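Local coordinates for cell division control protein 45 cdc45 putative (Entamoeba histolytica, PDB 6CC2) that probably acts in chromosomal DNA replication as the Cdc45 partner of MCM and GINS in the replicative helicase, at residues Ile189-Leu193 with Asn194-Asn198; His224-Gln227 with Tyr228-Asn232; Glu276-Lys280 with Leu281-Thr285. All coordinates share one frame; numbering follows the deposited sequence.

In the fold
All three contacts are local. Contacts 1 and 3 lie at the C-terminal ends of helices 182-192 and 275-281, and contact 2 joins successive turns inside helix 219-233. Contact 1 is a surface contact, contact 2 is partly buried and contact 3 is buried. Contact 1 relies on the backbone bonds of a Schellman motif, a water and long lysines. Contact 2 has an apolar face of isoleucine and phenylalanine and a polar rim. Contact 3 packs a methyl group on an indole. Contacts 1 and 2 touch, with Lys191 running to Tyr228 and probably hydrogen-bonding Asn232. Contact 3 lies apart, its centre about 43 Å from that of contact 1 and about 32 Å from that of contact 2.

Contact 1: residues Ile189-Leu193 with Asn194-Asn198; sequences IAKKL and NKVEN. With EDO (1,2-ethanediol), chain B.
Ala190 meets Lys195 and Val196 where helix 182-192 ends. Its carbonyl oxygen accepts the Lys195 amide, with N to O at 2.7 Å and an N-H...O angle of 165°. Ala190 CB packs 4.0 Å from Val196 CA. Lys191 gives its carbonyl to Asn194 N at 3.2 Å. That donor stands well above the carbonyl plane. These two bonds form a Schellman motif. Asn194, with positive phi, is its C-prime residue and turns the chain back across the helix end. A water also donates to Lys191 O (2.6 Å) and to Asn194 OD1 (2.8 Å), tying the Asn194 side chain to the cap. The Lys191 side chain passes Val196, with Lys191 CG 4.3 Å from Val196 CB, and its NZ probably donates to Asn232 OD1 of helix 219-233. Leu193 leaves the helical conformation. Its CB lies 3.7 Å from Lys195 CD, and the two side chains cross at a slant. Lys195 CG sits beside its own backbone N (chi1 -54°), which brings CG and CD alongside Leu193. Bends further out carry NZ to a salt bridge with Asp49. Asn198 ND2 makes a weak hydrogen bond (3.4 Å) to O2 of a 1,2-ethanediol, probably from the crystallisation liquor.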
loop_
_atom_site.group_PDB
_atom_site.type_symbol
_atom_site.label_atom_id
_atom_site.label_comp_id
_atom_site.label_asym_id
_atom_site.label_seq_id
_atom_site.Cartn_x
_atom_site.Cartn_y
_atom_site.Cartn_z
ATOM N N ILE A 189 -7.960 -0.006 -20.402
ATOM C CA ILE A 189 -7.550 0.698 -21.616
ATOM C C ILE A 189 -6.975 -0.288 -22.619
ATOM O O ILE A 189 -7.318 -0.265 -23.800
ATOM C CB ILE A 189 -6.534 1.811 -21.284
ATOM C CG1 ILE A 189 -7.196 2.886 -20.405
ATOM C CG2 ILE A 189 -5.964 2.397 -22.561
ATOM C CD1 ILE A 189 -6.210 3.882 -19.812
ATOM N N ALA A 190 -6.076 -1.157 -22.162
ATOM C CA ALA A 190 -5.432 -2.099 -23.074
ATOM C C ALA A 190 -6.454 -3.035 -23.721
ATOM O O ALA A 190 -6.361 -3.333 -24.909
ATOM C CB ALA A 190 -4.369 -2.899 -22.327
ATOM N N LYS A 191 -7.450 -3.482 -22.950
ATOM C CA LYS A 191 -8.461 -4.385 -23.482
ATOM C C LYS A 191 -9.309 -3.687 -24.529
ATOM O O LYS A 191 -9.576 -4.245 -25.597
ATOM C CB LYS A 191 -9.343 -4.905 -22.349
ATOM C CG LYS A 191 -8.648 -5.890 -21.416
ATOM C CD LYS A 191 -9.578 -6.404 -20.314
ATOM C CE LYS A 191 -10.859 -7.022 -20.866
ATOM N NZ LYS A 191 -10.605 -8.050 -21.916
ATOM N N LYS A 192 -9.745 -2.456 -24.231
ATOM C CA LYS A 192 -10.588 -1.722 -25.174
ATOM C C LYS A 192 -9.859 -1.466 -26.483
ATOM O O LYS A 192 -10.470 -1.473 -27.572
ATOM C CB LYS A 192 -11.038 -0.408 -24.539
ATOM C CG LYS A 192 -11.907 0.472 -25.444
ATOM C CD LYS A 192 -13.224 -0.215 -25.814
ATOM C CE LYS A 192 -14.160 0.747 -26.520
ATOM N NZ LYS A 192 -15.497 0.140 -26.761
ATOM N N LEU A 193 -8.553 -1.226 -26.404
ATOM C CA LEU A 193 -7.768 -0.880 -27.594
ATOM C C LEU A 193 -7.135 -2.094 -28.271
ATOM O O LEU A 193 -6.332 -1.919 -29.203
ATOM C CB LEU A 193 -6.674 0.117 -27.212
ATOM C CG LEU A 193 -7.167 1.441 -26.623
ATOM C CD1 LEU A 193 -5.986 2.307 -26.188
ATOM C CD2 LEU A 193 -8.020 2.188 -27.644
ATOM N N ASN A 194 -7.483 -3.298 -27.841
ATOM C CA ASN A 194 -6.926 -4.548 -28.376
ATOM C C ASN A 194 -5.404 -4.581 -28.237
ATOM O O ASN A 194 -4.682 -5.017 -29.130
ATOM C CB ASN A 194 -7.355 -4.766 -29.820
ATOM C CG ASN A 194 -8.739 -5.362 -29.926
ATOM O OD1 ASN A 194 -9.194 -6.057 -29.016
ATOM N ND2 ASN A 194 -9.410 -5.111 -31.036
ATOM N N LYS A 195 -4.912 -4.112 -27.099
ATOM C CA LYS A 195 -3.478 -4.085 -26.824
ATOM C C LYS A 195 -3.124 -4.931 -25.613
ATOM O O LYS A 195 -2.023 -4.792 -25.060
ATOM C CB LYS A 195 -3.004 -2.638 -26.608
ATOM C CG LYS A 195 -3.375 -1.695 -27.760
ATOM C CD LYS A 195 -3.009 -0.249 -27.421
ATOM C CE LYS A 195 -1.624 0.111 -27.906
ATOM N NZ LYS A 195 -1.576 0.215 -29.396
ATOM N N VAL A 196 -4.033 -5.782 -25.152
ATOM C CA VAL A 196 -3.776 -6.525 -23.935
ATOM C C VAL A 196 -2.710 -7.585 -24.182
ATOM O O VAL A 196 -2.708 -8.271 -25.218
ATOM C CB VAL A 196 -5.081 -7.127 -23.386
ATOM C CG1 VAL A 196 -5.711 -8.078 -24.346
ATOM C CG2 VAL A 196 -4.808 -7.823 -22.049
ATOM N N GLU A 197 -1.755 -7.662 -23.259
ATOM C CA GLU A 197 -0.825 -8.774 -23.138
ATOM C C GLU A 197 -1.155 -9.521 -21.851
ATOM O O GLU A 197 -1.437 -8.909 -20.819
ATOM C CB GLU A 197 0.617 -8.272 -23.105
ATOM C CG GLU A 197 1.005 -7.475 -24.343
ATOM C CD GLU A 197 2.316 -6.738 -24.171
ATOM O OE1 GLU A 197 2.314 -5.494 -24.272
ATOM O OE2 GLU A 197 3.345 -7.402 -23.934
ATOM N N ASN A 198 -1.154 -10.850 -21.905
ATOM C CA ASN A 198 -1.733 -11.586 -20.784
ATOM C C ASN A 198 -0.945 -11.396 -19.480
ATOM O O ASN A 198 -1.531 -11.517 -18.417
ATOM C CB ASN A 198 -1.885 -13.051 -21.133
ATOM C CG ASN A 198 -3.029 -13.289 -22.099
ATOM O OD1 ASN A 198 -3.585 -12.336 -22.655
ATOM N ND2 ASN A 198 -3.373 -14.539 -22.325
HETATM C C1 EDO B . -2.492 -17.766 -18.579
HETATM O O1 EDO B . -3.628 -18.024 -18.025
HETATM C C2 EDO B . -2.726 -16.811 -19.751
HETATM O O2 EDO B . -1.535 -16.763 -20.499
HETATM O O HOH W 1 -8.788 -6.656 -26.311
#

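Contact 2: residues His224-Gln227 with Tyr228-Asn232; sequences HAIQ and YFIDN
Four backbone bonds join the two segments, from Tyr228, Phe229, Ile230 and Asp231 N to the carbonyls of His224, Ala225, Ile226 and Gln227, each four residues back. This is the regular alpha-helix of 219-233. Ile226 and Ile230 make one apolar edge, with Ile226 CG2 3.9 Å from Ile230 CD1. Both touch Val253 of strand 251-257. Ile226 CD1 also lies 3.8 Å from Phe229 CD2. The Phe229 ring has Ala225 O over the centre of one face, 3.5 Å above its plane. The same oxygen accepts Phe229 N, so amide and ring both face it. The ring itself packs on Ala204 and Ala205 of helix 199-213. On the exposed side, Gln227 bends at chi2 (66°), and NE2 donates to Asp231 OD1 at 2.9 Å. The carboxylate is met from above its plane, but OD1 lies close to the amide plane. The two planes are 57° apart. Tyr228 makes a cation-pi contact with Arg184. Asn232 ND2 stands 3.2 Å above the centre of one face of the Tyr228 ring. It also donates to Tyr228 O at 2.9 Å, reaching it from the face opposite Asn232 N.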
loop_
_atom_site.group_PDB
_atom_site.type_symbol
_atom_site.label_atom_id
_atom_site.label_comp_id
_atom_site.label_asym_id
_atom_site.label_seq_id
_atom_site.Cartn_x
_atom_site.Cartn_y
_atom_site.Cartn_z
ATOM N N HIS A 224 -14.264 -10.304 -6.285
ATOM C CA HIS A 224 -14.899 -9.932 -7.558
ATOM C C HIS A 224 -13.856 -9.566 -8.609
ATOM O O HIS A 224 -14.038 -9.846 -9.804
ATOM C CB HIS A 224 -15.855 -8.763 -7.320
ATOM C CG HIS A 224 -16.859 -8.561 -8.419
ATOM N ND1 HIS A 224 -17.753 -9.541 -8.802
ATOM C CD2 HIS A 224 -17.119 -7.489 -9.202
ATOM C CE1 HIS A 224 -18.509 -9.083 -9.782
ATOM N NE2 HIS A 224 -18.149 -7.840 -10.041
ATOM N N ALA A 225 -12.778 -8.909 -8.194
ATOM C CA ALA A 225 -11.706 -8.583 -9.137
ATOM C C ALA A 225 -11.057 -9.849 -9.678
ATOM O O ALA A 225 -10.832 -9.988 -10.888
ATOM C CB ALA A 225 -10.664 -7.698 -8.457
ATOM N N ILE A 226 -10.750 -10.797 -8.794
ATOM C CA ILE A 226 -10.174 -12.060 -9.234
ATOM C C ILE A 226 -11.104 -12.746 -10.229
ATOM O O ILE A 226 -10.661 -13.296 -11.244
ATOM C CB ILE A 226 -9.871 -12.956 -8.019
ATOM C CG1 ILE A 226 -8.896 -12.246 -7.089
ATOM C CG2 ILE A 226 -9.340 -14.301 -8.461
ATOM C CD1 ILE A 226 -7.590 -11.790 -7.782
ATOM N N GLN A 227 -12.414 -12.741 -9.951
ATOM C CA GLN A 227 -13.358 -13.382 -10.860
ATOM C C GLN A 227 -13.291 -12.754 -12.252
ATOM O O GLN A 227 -13.496 -13.447 -13.256
ATOM C CB GLN A 227 -14.781 -13.297 -10.311
ATOM C CG GLN A 227 -15.800 -14.075 -11.117
ATOM C CD GLN A 227 -15.569 -15.571 -11.052
ATOM O OE1 GLN A 227 -15.345 -16.127 -9.974
ATOM N NE2 GLN A 227 -15.605 -16.227 -12.204
ATOM N N TYR A 228 -13.035 -11.450 -12.331
ATOM C CA TYR A 228 -12.866 -10.803 -13.635
ATOM C C TYR A 228 -11.669 -11.384 -14.372
ATOM O O TYR A 228 -11.750 -11.665 -15.585
ATOM C CB TYR A 228 -12.703 -9.298 -13.462
ATOM C CG TYR A 228 -12.628 -8.526 -14.765
ATOM C CD1 TYR A 228 -13.773 -8.323 -15.522
ATOM C CD2 TYR A 228 -11.441 -7.984 -15.214
ATOM C CE1 TYR A 228 -13.734 -7.626 -16.713
ATOM C CE2 TYR A 228 -11.400 -7.255 -16.401
ATOM C CZ TYR A 228 -12.544 -7.093 -17.136
ATOM O OH TYR A 228 -12.520 -6.387 -18.327
ATOM N N PHE A 229 -10.558 -11.596 -13.652
ATOM C CA PHE A 229 -9.381 -12.194 -14.273
ATOM C C PHE A 229 -9.666 -13.633 -14.685
ATOM O O PHE A 229 -9.243 -14.075 -15.755
ATOM C CB PHE A 229 -8.193 -12.167 -13.324
ATOM C CG PHE A 229 -7.887 -10.816 -12.731
ATOM C CD1 PHE A 229 -8.118 -9.656 -13.439
ATOM C CD2 PHE A 229 -7.347 -10.728 -11.472
ATOM C CE1 PHE A 229 -7.843 -8.418 -12.870
ATOM C CE2 PHE A 229 -7.049 -9.488 -10.889
ATOM C CZ PHE A 229 -7.298 -8.347 -11.596
ATOM N N ILE A 230 -10.362 -14.387 -13.828
ATOM C CA ILE A 230 -10.714 -15.773 -14.152
ATOM C C ILE A 230 -11.546 -15.834 -15.419
ATOM O O ILE A 230 -11.349 -16.716 -16.272
ATOM C CB ILE A 230 -11.465 -16.433 -12.975
ATOM C CG1 ILE A 230 -10.506 -16.667 -11.798
ATOM C CG2 ILE A 230 -12.108 -17.723 -13.418
ATOM C CD1 ILE A 230 -11.212 -17.093 -10.514
ATOM N N ASP A 231 -12.520 -14.925 -15.549
ATOM C CA ASP A 231 -13.396 -14.919 -16.700
ATOM C C ASP A 231 -12.614 -14.607 -17.973
ATOM O O ASP A 231 -12.803 -15.260 -19.000
ATOM C CB ASP A 231 -14.518 -13.889 -16.514
ATOM C CG ASP A 231 -15.568 -14.323 -15.480
ATOM O OD1 ASP A 231 -15.522 -15.471 -15.008
ATOM O OD2 ASP A 231 -16.444 -13.498 -15.138
ATOM N N ASN A 232 -11.731 -13.604 -17.918
ATOM C CA ASN A 232 -11.058 -13.196 -19.148
ATOM C C ASN A 232 -9.945 -14.158 -19.558
ATOM O O ASN A 232 -9.647 -14.271 -20.764
ATOM C CB ASN A 232 -10.509 -11.787 -19.004
ATOM C CG ASN A 232 -11.582 -10.735 -19.184
ATOM O OD1 ASN A 232 -11.924 -10.368 -20.307
ATOM N ND2 ASN A 232 -12.139 -10.262 -18.073
#

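Contact 3: residues Glu276-Lys280 with Leu281-Thr285; sequences EIASK and LGIWT
The methyl of Ala278 is the bump that the Trp284 indole covers. CB sits over one face of the ring system, 3.6 Å from the centroid of the five-membered ring and 26° off its normal. This is a CH-pi contact. The methyl is displaced toward the rim, so Trp284 NE1 and CE2 are its closest ring atoms, both 3.4 Å from Ala278 CB. Phe272 accepts from Trp284 NE1 through its O and meets the indole edge-to-face, while Val408 and Ile412 of helix 393-417 also pack on it. Ile283 fills the space next to the same methyl, with CG1 and CD1 both 3.8 Å from Ala278 CB. Ile283 CG1 lies between its own backbone N and carbonyl carbon (chi1 56°), which holds the branch close to the helix. The backbone turns here at the end of helix 275-281. Gly282 has positive phi. Weak bonds run from Ile283 N and Gly282 N to Ala278 O, and a third runs from Gly282 N to Ser279 O. The pattern is consistent with a Schellman motif. A water donates to Ala278 O and accepts from Trp284 N, each at 3.0 Å. Ile277 and Leu281 lie side by side and point the same way, with CG2 of the first 3.8 Å from CD1 of the second. Both pack on Phe334. Extended Lys280 reaches back along the helix. Its NZ forms a salt bridge with Glu276 OE2 (3.1 Å), met from above the carboxylate plane, and also bonds His333 O. Thr285 OG1 donates to Gly282 O at 2.9 Å.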
loop_
_atom_site.group_PDB
_atom_site.type_symbol
_atom_site.label_atom_id
_atom_site.label_comp_id
_atom_site.label_asym_id
_atom_site.label_seq_id
_atom_site.Cartn_x
_atom_site.Cartn_y
_atom_site.Cartn_z
ATOM N N GLU A 276 -4.486 -9.152 11.287
ATOM C CA GLU A 276 -5.898 -9.317 11.632
ATOM C C GLU A 276 -6.117 -10.613 12.393
ATOM O O GLU A 276 -6.928 -10.669 13.316
ATOM C CB GLU A 276 -6.769 -9.305 10.368
ATOM C CG GLU A 276 -8.253 -9.583 10.672
ATOM C CD GLU A 276 -9.158 -9.437 9.457
ATOM O OE1 GLU A 276 -8.937 -8.508 8.648
ATOM O OE2 GLU A 276 -10.091 -10.255 9.313
ATOM N N ILE A 277 -5.359 -11.652 12.038
ATOM C CA ILE A 277 -5.526 -12.951 12.699
ATOM C C ILE A 277 -4.941 -12.912 14.093
ATOM O O ILE A 277 -5.570 -13.340 15.063
ATOM C CB ILE A 277 -4.868 -14.048 11.830
ATOM C CG1 ILE A 277 -5.381 -13.966 10.403
ATOM C CG2 ILE A 277 -5.107 -15.411 12.413
ATOM C CD1 ILE A 277 -6.884 -13.998 10.253
ATOM N N ALA A 278 -3.727 -12.362 14.228
ATOM C CA ALA A 278 -3.125 -12.241 15.559
ATOM C C ALA A 278 -4.000 -11.429 16.502
ATOM O O ALA A 278 -4.151 -11.770 17.687
ATOM C CB ALA A 278 -1.740 -11.613 15.435
ATOM N N SER A 279 -4.613 -10.358 15.996
ATOM C CA SER A 279 -5.482 -9.544 16.829
ATOM C C SER A 279 -6.687 -10.344 17.319
ATOM O O SER A 279 -7.083 -10.229 18.469
ATOM C CB SER A 279 -5.948 -8.309 16.058
ATOM O OG SER A 279 -4.847 -7.475 15.738
ATOM N N LYS A 280 -7.284 -11.139 16.439
ATOM C CA LYS A 280 -8.473 -11.897 16.792
ATOM C C LYS A 280 -8.153 -13.092 17.672
ATOM O O LYS A 280 -8.994 -13.499 18.467
ATOM C CB LYS A 280 -9.192 -12.344 15.523
ATOM C CG LYS A 280 -9.867 -11.190 14.805
ATOM C CD LYS A 280 -10.517 -11.613 13.496
ATOM C CE LYS A 280 -11.318 -10.454 12.904
ATOM N NZ LYS A 280 -11.990 -10.824 11.633
ATOM N N LEU A 281 -6.960 -13.665 17.538
ATOM C CA LEU A 281 -6.546 -14.746 18.421
ATOM C C LEU A 281 -6.037 -14.251 19.762
ATOM O O LEU A 281 -5.832 -15.069 20.663
ATOM C CB LEU A 281 -5.466 -15.591 17.753
ATOM C CG LEU A 281 -5.865 -16.374 16.509
ATOM C CD1 LEU A 281 -4.642 -17.001 15.870
ATOM C CD2 LEU A 281 -6.896 -17.435 16.855
ATOM N N GLY A 282 -5.819 -12.948 19.918
ATOM C CA GLY A 282 -5.374 -12.420 21.193
ATOM C C GLY A 282 -3.956 -12.794 21.578
ATOM O O GLY A 282 -3.624 -12.797 22.761
ATOM N N ILE A 283 -3.090 -13.072 20.594
ATOM C CA ILE A 283 -1.741 -13.525 20.884
ATOM C C ILE A 283 -0.742 -12.390 21.003
ATOM O O ILE A 283 0.450 -12.649 21.231
ATOM C CB ILE A 283 -1.277 -14.526 19.806
ATOM C CG1 ILE A 283 -1.374 -13.925 18.410
ATOM C CG2 ILE A 283 -2.117 -15.790 19.896
ATOM C CD1 ILE A 283 -0.905 -14.841 17.324
ATOM N N TRP A 284 -1.178 -11.138 20.861
ATOM C CA TRP A 284 -0.304 -9.989 21.063
ATOM C C TRP A 284 -0.506 -9.359 22.438
ATOM O O TRP A 284 -0.078 -8.224 22.663
ATOM C CB TRP A 284 -0.529 -8.946 19.974
ATOM C CG TRP A 284 0.002 -9.332 18.622
ATOM C CD1 TRP A 284 0.715 -10.460 18.291
ATOM C CD2 TRP A 284 -0.132 -8.585 17.418
ATOM N NE1 TRP A 284 1.034 -10.447 16.956
ATOM C CE2 TRP A 284 0.522 -9.309 16.393
ATOM C CE3 TRP A 284 -0.753 -7.373 17.098
ATOM C CZ2 TRP A 284 0.591 -8.847 15.089
ATOM C CZ3 TRP A 284 -0.687 -6.922 15.788
ATOM C CH2 TRP A 284 -0.025 -7.664 14.800
ATOM N N THR A 285 -1.162 -10.054 23.328
ATOM C CA THR A 285 -1.398 -9.548 24.674
ATOM C C THR A 285 -0.189 -9.857 25.559
ATOM O O THR A 285 0.855 -10.326 25.093
ATOM C CB THR A 285 -2.684 -10.145 25.241
ATOM O OG1 THR A 285 -2.607 -11.574 25.189
ATOM C CG2 THR A 285 -3.890 -9.674 24.437
HETATM O O HOH W 2 -3.787 -9.938 20.081
#